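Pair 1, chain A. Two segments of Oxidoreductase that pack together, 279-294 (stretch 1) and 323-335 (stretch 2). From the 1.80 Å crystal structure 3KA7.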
# COMPACT_ATOMS: atom_id res chain seq x y z
N SER A 279 -6.44 7.49 2.74
CA SER A 279 -5.53 8.27 1.92
C SER A 279 -5.92 8.12 0.45
O SER A 279 -6.49 7.09 0.07
CB SER A 279 -4.09 7.84 2.18
OG SER A 279 -3.93 6.45 1.98
N ALA A 280 -5.62 9.14 -0.36
CA ALA A 280 -6.07 9.19 -1.76
C ALA A 280 -4.91 9.39 -2.71
O ALA A 280 -3.85 9.91 -2.33
CB ALA A 280 -7.09 10.31 -1.94
N GLY A 281 -5.10 9.00 -3.96
CA GLY A 281 -4.04 9.18 -4.95
C GLY A 281 -4.56 8.93 -6.34
O GLY A 281 -5.65 8.40 -6.53
N ILE A 282 -3.76 9.33 -7.32
CA ILE A 282 -4.08 9.08 -8.72
C ILE A 282 -2.91 8.33 -9.37
O ILE A 282 -1.77 8.71 -9.20
CB ILE A 282 -4.32 10.37 -9.48
CG1 ILE A 282 -5.59 11.05 -8.99
CG2 ILE A 282 -4.39 10.08 -10.98
CD1 ILE A 282 -5.59 12.54 -9.27
N LYS A 283 -3.25 7.28 -10.11
CA LYS A 283 -2.29 6.44 -10.81
C LYS A 283 -2.44 6.69 -12.32
O LYS A 283 -3.54 6.58 -12.85
CB LYS A 283 -2.57 4.97 -10.49
CG LYS A 283 -1.77 3.98 -11.33
CD LYS A 283 -1.97 2.53 -10.88
CE LYS A 283 -3.43 2.20 -10.59
NZ LYS A 283 -3.60 0.73 -10.41
N ILE A 284 -1.34 7.04 -12.98
CA ILE A 284 -1.34 7.22 -14.43
C ILE A 284 -0.51 6.11 -15.04
O ILE A 284 0.68 6.01 -14.76
CB ILE A 284 -0.77 8.60 -14.83
CG1 ILE A 284 -1.61 9.72 -14.20
CG2 ILE A 284 -0.69 8.73 -16.36
CD1 ILE A 284 -1.04 11.11 -14.46
N CYS A 285 -1.14 5.28 -15.87
CA CYS A 285 -0.45 4.15 -16.52
C CYS A 285 -0.08 4.55 -17.95
O CYS A 285 -0.92 5.04 -18.69
CB CYS A 285 -1.36 2.93 -16.57
SG CYS A 285 -1.87 2.36 -14.90
N LEU A 286 1.19 4.35 -18.31
CA LEU A 286 1.69 4.73 -19.63
C LEU A 286 2.02 3.48 -20.42
O LEU A 286 2.59 2.54 -19.89
CB LEU A 286 2.95 5.59 -19.50
CG LEU A 286 2.88 6.79 -18.55
CD1 LEU A 286 4.22 7.51 -18.49
CD2 LEU A 286 1.76 7.77 -18.96
N ALA A 287 1.65 3.49 -21.70
CA ALA A 287 2.06 2.44 -22.61
C ALA A 287 3.31 2.99 -23.30
O ALA A 287 3.20 3.83 -24.18
CB ALA A 287 0.96 2.17 -23.62
N ALA A 288 4.48 2.56 -22.87
CA ALA A 288 5.72 3.16 -23.37
C ALA A 288 6.31 2.35 -24.52
O ALA A 288 6.31 1.14 -24.47
CB ALA A 288 6.73 3.32 -22.24
N ASP A 289 6.83 3.04 -25.54
CA ASP A 289 7.47 2.37 -26.69
C ASP A 289 8.98 2.25 -26.48
O ASP A 289 9.70 1.77 -27.37
CB ASP A 289 7.20 3.16 -27.96
CG ASP A 289 5.74 3.36 -28.21
OD1 ASP A 289 5.09 2.41 -28.68
OD2 ASP A 289 5.22 4.47 -27.93
N GLU A 290 9.44 2.68 -25.31
CA GLU A 290 10.84 2.61 -24.93
C GLU A 290 10.89 2.68 -23.41
O GLU A 290 9.94 3.15 -22.80
CB GLU A 290 11.61 3.78 -25.52
CG GLU A 290 11.14 5.15 -25.01
CD GLU A 290 11.92 6.30 -25.63
OE1 GLU A 290 13.17 6.18 -25.74
OE2 GLU A 290 11.30 7.32 -25.98
N PRO A 291 11.98 2.20 -22.79
CA PRO A 291 12.08 2.33 -21.34
C PRO A 291 12.04 3.80 -20.89
O PRO A 291 12.64 4.66 -21.53
CB PRO A 291 13.45 1.71 -21.02
CG PRO A 291 13.75 0.84 -22.18
CD PRO A 291 13.13 1.49 -23.38
N LEU A 292 11.31 4.08 -19.81
CA LEU A 292 11.26 5.43 -19.27
C LEU A 292 12.02 5.49 -17.95
O LEU A 292 12.69 6.48 -17.67
CB LEU A 292 9.81 5.91 -19.10
CG LEU A 292 8.97 5.93 -20.37
CD1 LEU A 292 7.50 6.26 -20.05
CD2 LEU A 292 9.53 6.91 -21.40
N VAL A 293 11.91 4.42 -17.15
CA VAL A 293 12.64 4.30 -15.88
C VAL A 293 13.95 3.55 -16.07
O VAL A 293 15.00 3.94 -15.55
CB VAL A 293 11.81 3.57 -14.82
CG1 VAL A 293 12.61 3.36 -13.52
CG2 VAL A 293 10.54 4.33 -14.56
N GLY A 294 13.88 2.44 -16.80
CA GLY A 294 15.08 1.70 -17.20
C GLY A 294 15.63 0.74 -16.16
O GLY A 294 16.71 0.18 -16.34
N PRO A 323 4.65 -7.24 -26.63
CA PRO A 323 6.01 -7.19 -27.17
C PRO A 323 6.42 -5.76 -27.56
O PRO A 323 5.65 -5.04 -28.19
CB PRO A 323 5.91 -8.08 -28.42
CG PRO A 323 4.84 -9.07 -28.07
CD PRO A 323 3.83 -8.28 -27.27
N GLY A 324 7.62 -5.36 -27.16
CA GLY A 324 8.16 -4.05 -27.53
C GLY A 324 7.49 -2.89 -26.80
O GLY A 324 7.54 -1.74 -27.26
N LYS A 325 6.84 -3.19 -25.68
CA LYS A 325 6.23 -2.13 -24.89
C LYS A 325 6.69 -2.26 -23.45
O LYS A 325 7.02 -3.36 -22.99
CB LYS A 325 4.70 -2.21 -24.94
CG LYS A 325 4.09 -1.93 -26.31
CD LYS A 325 4.53 -0.58 -26.86
CE LYS A 325 4.05 -0.38 -28.29
NZ LYS A 325 2.56 -0.32 -28.38
N HIS A 326 6.74 -1.14 -22.73
CA HIS A 326 6.92 -1.17 -21.29
C HIS A 326 5.67 -0.61 -20.62
O HIS A 326 4.96 0.21 -21.19
CB HIS A 326 8.15 -0.36 -20.85
CG HIS A 326 9.44 -1.12 -20.91
ND1 HIS A 326 9.71 -2.19 -20.08
CD2 HIS A 326 10.52 -0.98 -21.71
CE1 HIS A 326 10.91 -2.67 -20.36
NE2 HIS A 326 11.42 -1.95 -21.34
N LEU A 327 5.40 -1.09 -19.41
CA LEU A 327 4.33 -0.54 -18.59
C LEU A 327 4.98 0.36 -17.55
O LEU A 327 5.71 -0.13 -16.68
CB LEU A 327 3.57 -1.66 -17.89
CG LEU A 327 2.47 -1.27 -16.89
CD1 LEU A 327 1.47 -0.25 -17.50
CD2 LEU A 327 1.76 -2.51 -16.36
N THR A 328 4.72 1.65 -17.65
CA THR A 328 5.28 2.61 -16.72
C THR A 328 4.12 3.24 -15.96
O THR A 328 3.20 3.79 -16.58
CB THR A 328 6.06 3.69 -17.47
OG1 THR A 328 7.01 3.07 -18.34
CG2 THR A 328 6.78 4.64 -16.49
N MSE A 329 4.16 3.13 -14.63
CA MSE A 329 3.07 3.63 -13.79
C MSE A 329 3.54 4.73 -12.84
O MSE A 329 4.57 4.59 -12.18
CB MSE A 329 2.39 2.48 -13.03
CG MSE A 329 1.75 1.47 -13.97
SE MSE A 329 0.79 0.08 -13.04
CE MSE A 329 2.25 -0.78 -12.16
N CYS A 330 2.76 5.81 -12.78
CA CYS A 330 3.09 6.99 -12.00
C CYS A 330 2.09 7.16 -10.86
O CYS A 330 0.91 6.88 -11.03
CB CYS A 330 2.99 8.23 -12.88
SG CYS A 330 3.88 8.07 -14.46
N HIS A 331 2.57 7.64 -9.72
CA HIS A 331 1.67 7.93 -8.59
C HIS A 331 1.74 9.39 -8.17
O HIS A 331 2.83 9.97 -8.08
CB HIS A 331 2.01 7.09 -7.36
CG HIS A 331 0.98 7.22 -6.27
ND1 HIS A 331 -0.30 6.71 -6.40
CD2 HIS A 331 1.02 7.83 -5.06
CE1 HIS A 331 -1.00 7.00 -5.31
NE2 HIS A 331 -0.21 7.67 -4.48
N GLN A 332 0.58 9.96 -7.88
CA GLN A 332 0.55 11.26 -7.24
C GLN A 332 -0.40 11.25 -6.04
O GLN A 332 -1.55 10.80 -6.13
CB GLN A 332 0.19 12.36 -8.24
CG GLN A 332 -1.20 12.22 -8.85
CD GLN A 332 -1.42 13.15 -10.04
OE1 GLN A 332 -2.04 14.22 -9.92
NE2 GLN A 332 -0.94 12.73 -11.20
N TYR A 333 0.11 11.70 -4.90
CA TYR A 333 -0.68 11.97 -3.71
C TYR A 333 -1.80 12.95 -4.05
O TYR A 333 -1.58 13.90 -4.78
CB TYR A 333 0.25 12.59 -2.66
CG TYR A 333 -0.42 13.40 -1.57
CD1 TYR A 333 -1.09 12.78 -0.53
CD2 TYR A 333 -0.39 14.80 -1.58
CE1 TYR A 333 -1.71 13.51 0.47
CE2 TYR A 333 -1.00 15.54 -0.57
CZ TYR A 333 -1.66 14.89 0.45
OH TYR A 333 -2.27 15.59 1.46
N VAL A 334 -2.99 12.71 -3.51
CA VAL A 334 -4.10 13.68 -3.56
C VAL A 334 -4.53 14.02 -2.14
O VAL A 334 -4.88 13.12 -1.36
CB VAL A 334 -5.32 13.14 -4.37
CG1 VAL A 334 -6.49 14.12 -4.36
CG2 VAL A 334 -4.91 12.86 -5.80
N ALA A 335 -4.50 15.30 -1.81
CA ALA A 335 -4.97 15.78 -0.50
C ALA A 335 -6.49 15.61 -0.39
O ALA A 335 -7.20 15.77 -1.38
CB ALA A 335 -4.57 17.24 -0.32
O HOH W 1 -3.88 11.27 0.79
O HOH W 2 8.98 -0.39 -29.08

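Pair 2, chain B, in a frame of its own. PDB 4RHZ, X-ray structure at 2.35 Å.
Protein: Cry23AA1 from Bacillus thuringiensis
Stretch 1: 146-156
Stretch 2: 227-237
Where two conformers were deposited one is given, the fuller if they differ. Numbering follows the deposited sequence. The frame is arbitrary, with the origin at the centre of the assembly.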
# COMPACT_ATOMS: atom_id res chain seq x y z
N THR B 146 -32.43 19.65 11.37
CA THR B 146 -31.43 18.58 11.29
C THR B 146 -30.12 19.24 10.94
O THR B 146 -30.07 20.25 10.22
CB THR B 146 -31.82 17.57 10.21
OG1 THR B 146 -33.10 17.03 10.55
CG2 THR B 146 -30.83 16.44 10.10
N TYR B 147 -29.04 18.68 11.46
CA TYR B 147 -27.77 19.08 10.92
C TYR B 147 -27.11 17.91 10.21
O TYR B 147 -27.48 16.73 10.37
CB TYR B 147 -26.91 19.69 11.96
CG TYR B 147 -26.41 18.75 13.03
CD1 TYR B 147 -25.11 18.18 12.95
CD2 TYR B 147 -27.20 18.47 14.16
CE1 TYR B 147 -24.61 17.36 13.94
CE2 TYR B 147 -26.74 17.65 15.15
CZ TYR B 147 -25.43 17.09 15.04
OH TYR B 147 -25.02 16.28 16.05
N VAL B 148 -26.14 18.28 9.39
CA VAL B 148 -25.42 17.34 8.59
C VAL B 148 -23.92 17.57 8.92
O VAL B 148 -23.45 18.73 9.12
CB VAL B 148 -25.89 17.56 7.15
CG1 VAL B 148 -24.88 18.01 6.26
CG2 VAL B 148 -26.71 16.40 6.65
N GLU B 149 -23.19 16.48 9.07
CA GLU B 149 -21.72 16.54 9.10
C GLU B 149 -21.26 15.84 7.83
O GLU B 149 -21.54 14.62 7.68
CB GLU B 149 -21.16 15.81 10.32
CG GLU B 149 -20.94 16.73 11.53
CD GLU B 149 -20.79 16.00 12.87
OE1 GLU B 149 -20.60 14.77 12.88
OE2 GLU B 149 -20.91 16.65 13.94
N ALA B 150 -20.62 16.60 6.93
CA ALA B 150 -20.11 16.00 5.70
C ALA B 150 -18.58 15.92 5.93
O ALA B 150 -17.90 16.98 6.09
CB ALA B 150 -20.45 16.83 4.42
N ALA B 151 -18.09 14.70 6.06
CA ALA B 151 -16.62 14.48 6.32
C ALA B 151 -15.95 14.07 4.99
O ALA B 151 -16.44 13.22 4.27
CB ALA B 151 -16.42 13.41 7.42
N TYR B 152 -14.82 14.67 4.69
CA TYR B 152 -14.06 14.31 3.47
C TYR B 152 -13.04 13.23 3.83
O TYR B 152 -12.21 13.40 4.74
CB TYR B 152 -13.35 15.60 2.97
CG TYR B 152 -12.81 15.52 1.58
CD1 TYR B 152 -13.55 14.91 0.56
CD2 TYR B 152 -11.62 16.16 1.24
CE1 TYR B 152 -13.08 14.90 -0.73
CE2 TYR B 152 -11.13 16.12 -0.06
CZ TYR B 152 -11.85 15.52 -1.01
OH TYR B 152 -11.41 15.53 -2.28
N ILE B 153 -13.15 12.09 3.14
CA ILE B 153 -12.36 10.90 3.43
C ILE B 153 -11.41 10.67 2.23
O ILE B 153 -11.89 10.65 1.07
CB ILE B 153 -13.22 9.58 3.49
CG1 ILE B 153 -14.16 9.44 4.72
CG2 ILE B 153 -12.33 8.39 3.56
CD1 ILE B 153 -13.99 10.43 5.78
N ILE B 154 -10.10 10.48 2.48
CA ILE B 154 -9.16 10.06 1.42
C ILE B 154 -8.70 8.62 1.71
O ILE B 154 -8.25 8.31 2.83
CB ILE B 154 -8.03 11.10 1.23
CG1 ILE B 154 -7.39 11.01 -0.17
CG2 ILE B 154 -6.99 10.99 2.31
CD1 ILE B 154 -6.85 9.69 -0.51
N GLN B 155 -8.89 7.74 0.75
CA GLN B 155 -8.54 6.38 0.89
C GLN B 155 -7.10 6.16 0.32
O GLN B 155 -6.89 6.22 -0.88
CB GLN B 155 -9.56 5.50 0.19
CG GLN B 155 -9.30 4.07 0.36
CD GLN B 155 -10.41 3.22 -0.14
OE1 GLN B 155 -10.26 2.51 -1.15
NE2 GLN B 155 -11.57 3.28 0.55
N ASN B 156 -6.16 5.90 1.23
CA ASN B 156 -4.75 5.67 0.95
C ASN B 156 -4.38 4.24 0.75
O ASN B 156 -4.86 3.37 1.49
CB ASN B 156 -3.90 6.21 2.08
CG ASN B 156 -3.23 7.45 1.67
OD1 ASN B 156 -3.84 8.57 1.69
ND2 ASN B 156 -1.95 7.30 1.19
N SER B 227 -11.43 9.40 -3.10
CA SER B 227 -12.01 10.33 -2.14
C SER B 227 -13.47 9.88 -1.95
O SER B 227 -14.09 9.29 -2.86
CB SER B 227 -11.91 11.78 -2.64
OG SER B 227 -12.69 11.94 -3.84
N ILE B 228 -13.97 10.07 -0.74
CA ILE B 228 -15.33 9.75 -0.40
C ILE B 228 -15.87 10.96 0.44
O ILE B 228 -15.10 11.60 1.22
CB ILE B 228 -15.37 8.47 0.43
CG1 ILE B 228 -15.04 7.27 -0.43
CG2 ILE B 228 -16.77 8.23 1.05
CD1 ILE B 228 -14.73 6.01 0.39
N ILE B 229 -17.15 11.31 0.25
CA ILE B 229 -17.82 12.31 1.12
C ILE B 229 -18.76 11.55 2.01
O ILE B 229 -19.66 10.85 1.53
CB ILE B 229 -18.56 13.34 0.31
CG1 ILE B 229 -17.51 14.21 -0.42
CG2 ILE B 229 -19.41 14.20 1.24
CD1 ILE B 229 -18.07 15.08 -1.49
N GLN B 230 -18.52 11.60 3.30
CA GLN B 230 -19.27 10.76 4.17
C GLN B 230 -20.25 11.66 4.94
O GLN B 230 -19.84 12.59 5.65
CB GLN B 230 -18.28 10.07 5.16
CG GLN B 230 -18.90 9.41 6.36
CD GLN B 230 -17.88 9.09 7.45
OE1 GLN B 230 -17.04 8.20 7.26
NE2 GLN B 230 -18.00 9.75 8.62
N VAL B 231 -21.54 11.39 4.80
CA VAL B 231 -22.56 12.35 5.31
C VAL B 231 -23.37 11.75 6.41
O VAL B 231 -24.05 10.71 6.22
CB VAL B 231 -23.49 12.86 4.20
CG1 VAL B 231 -24.54 13.89 4.79
CG2 VAL B 231 -22.66 13.57 3.08
N THR B 232 -23.31 12.41 7.57
CA THR B 232 -24.18 12.06 8.70
C THR B 232 -25.29 13.10 9.00
O THR B 232 -24.98 14.28 9.22
CB THR B 232 -23.32 11.83 10.01
OG1 THR B 232 -22.37 10.77 9.75
CG2 THR B 232 -24.18 11.37 11.10
N GLU B 233 -26.55 12.67 9.02
CA GLU B 233 -27.65 13.61 9.43
C GLU B 233 -28.04 13.26 10.82
O GLU B 233 -28.26 12.12 11.10
CB GLU B 233 -28.92 13.44 8.61
CG GLU B 233 -28.77 13.39 7.16
CD GLU B 233 -30.13 13.27 6.37
OE1 GLU B 233 -31.26 13.18 6.97
OE2 GLU B 233 -30.04 13.27 5.12
N TYR B 234 -28.15 14.26 11.67
CA TYR B 234 -28.61 14.05 13.00
C TYR B 234 -29.63 15.12 13.39
O TYR B 234 -29.55 16.29 12.99
CB TYR B 234 -27.48 14.05 13.99
CG TYR B 234 -27.82 13.23 15.20
CD1 TYR B 234 -27.65 11.83 15.19
CD2 TYR B 234 -28.31 13.83 16.36
CE1 TYR B 234 -27.95 11.06 16.31
CE2 TYR B 234 -28.62 13.06 17.49
CZ TYR B 234 -28.44 11.68 17.44
OH TYR B 234 -28.73 10.91 18.53
N PRO B 235 -30.66 14.71 14.13
CA PRO B 235 -31.72 15.68 14.59
C PRO B 235 -31.18 16.79 15.45
O PRO B 235 -30.31 16.54 16.31
CB PRO B 235 -32.64 14.81 15.44
CG PRO B 235 -32.18 13.32 15.21
CD PRO B 235 -31.20 13.34 14.04
N LEU B 236 -31.62 18.02 15.21
CA LEU B 236 -31.39 19.07 16.20
C LEU B 236 -32.33 18.98 17.42
O LEU B 236 -33.45 18.48 17.32
CB LEU B 236 -31.48 20.44 15.54
CG LEU B 236 -30.21 20.79 14.77
CD1 LEU B 236 -30.53 21.94 13.80
CD2 LEU B 236 -29.02 21.11 15.78
N ASP B 237 -31.96 19.57 18.53
CA ASP B 237 -32.74 19.49 19.75
C ASP B 237 -34.19 19.91 19.56
O ASP B 237 -35.09 19.33 20.14
CB ASP B 237 -32.11 20.42 20.78
CG ASP B 237 -31.75 19.72 22.04
OD1 ASP B 237 -30.72 20.08 22.62
OD2 ASP B 237 -32.50 18.82 22.46

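Both pairs are two neighbouring antiparallel strands of a sheet. The strand directions lie 153° apart in pair 1 and 160° in pair 2, the axes approach to 4.4 and 4.5 Å, and the backbones superpose with an RMSD of 0.4 Å. The register is the same: Ile A282 opposite Gln A332 matches Tyr B147 opposite Tyr B234, and Ala A288 opposite His A326 matches Ile B153 opposite Ile B228. At every second matched position the facing residues exchange two backbone hydrogen bonds. Leu A286 N to Thr A328 O measures 2.7 Å, and its match, Ala B151 N to Gln B230 O, 2.8 Å. Because this ladder uses only main-chain atoms, the side chains are free to differ.

They differ first on the face that carries the hydrogen-bonded residues. Ala A288 is small, and its CB lies 3.9 Å from Thr A328 OG1. At the matching place Ile B153 faces another branched residue, Ile B228, with CB to CB at 3.9 Å, so two bulky aliphatic chains fill the space. In pair 1 the facing residue is His A326, whose ring extends past the strand end: CG of Pro A291 is 3.7 Å from NE2 of His A326.

One step along, the sizes are exchanged. Leu A286 reaches diagonally, its CD1 4.1 Å from Cys A330 SG, beside the compact Thr A328. Pair 2 has the small Ala B151 next to the long Gln B230, whose amide has hydrogen-bonding partners elsewhere in the structure. At the next rung Ile A284 meets Cys A330 with CB to CB at 4.3 Å, an apolar pairing suited to a buried site. Glu B149 and Thr B232 replace them where the surface is partly open, and polar ends can be tolerated there.

At the far matched rung on this face, an aliphatic residue in pair 1 gives way to an aromatic one in pair 2. Ile A282 sends CD1 to within 3.6 Å of Val A334 CG2. Tyr B147 instead lays a ring face over its neighbour: CB of Tyr B234 is 4.2 Å from the centroid of the Tyr B147 ring, a CH-pi contact. That ring also meets Leu B236, the match of Val A334, with CD2 of Tyr B147 3.6 Å from CD2 of Leu B236. An aromatic ring and an aliphatic chain thus both cover the diagonal neighbour.

On the other face, Cys A285 and Ala B150 are both small and buried, leaving room for the larger residue opposite. Met A329, a selenomethionine, brings CG to 3.8 Å from Cys A285 SG; the shorter Val B231 has CG2 4.2 Å from Ala B150 CB. Leu A327 CD1 lies 4.4 Å from Cys A285 CB, and its match Ile B229 makes the same diagonal contact, CG2 4.3 Å from Ala B150 CB. Tyr B152 adds CD1 4.1 Å from Ile B229 CG1; its match Ala A287 is too short. At the remaining rung Val B148 CG2 packs 3.7 Å from Glu B233 CG, whereas Lys A283, opposite His A331, runs its CD 4.3 Å from Met A329 SE.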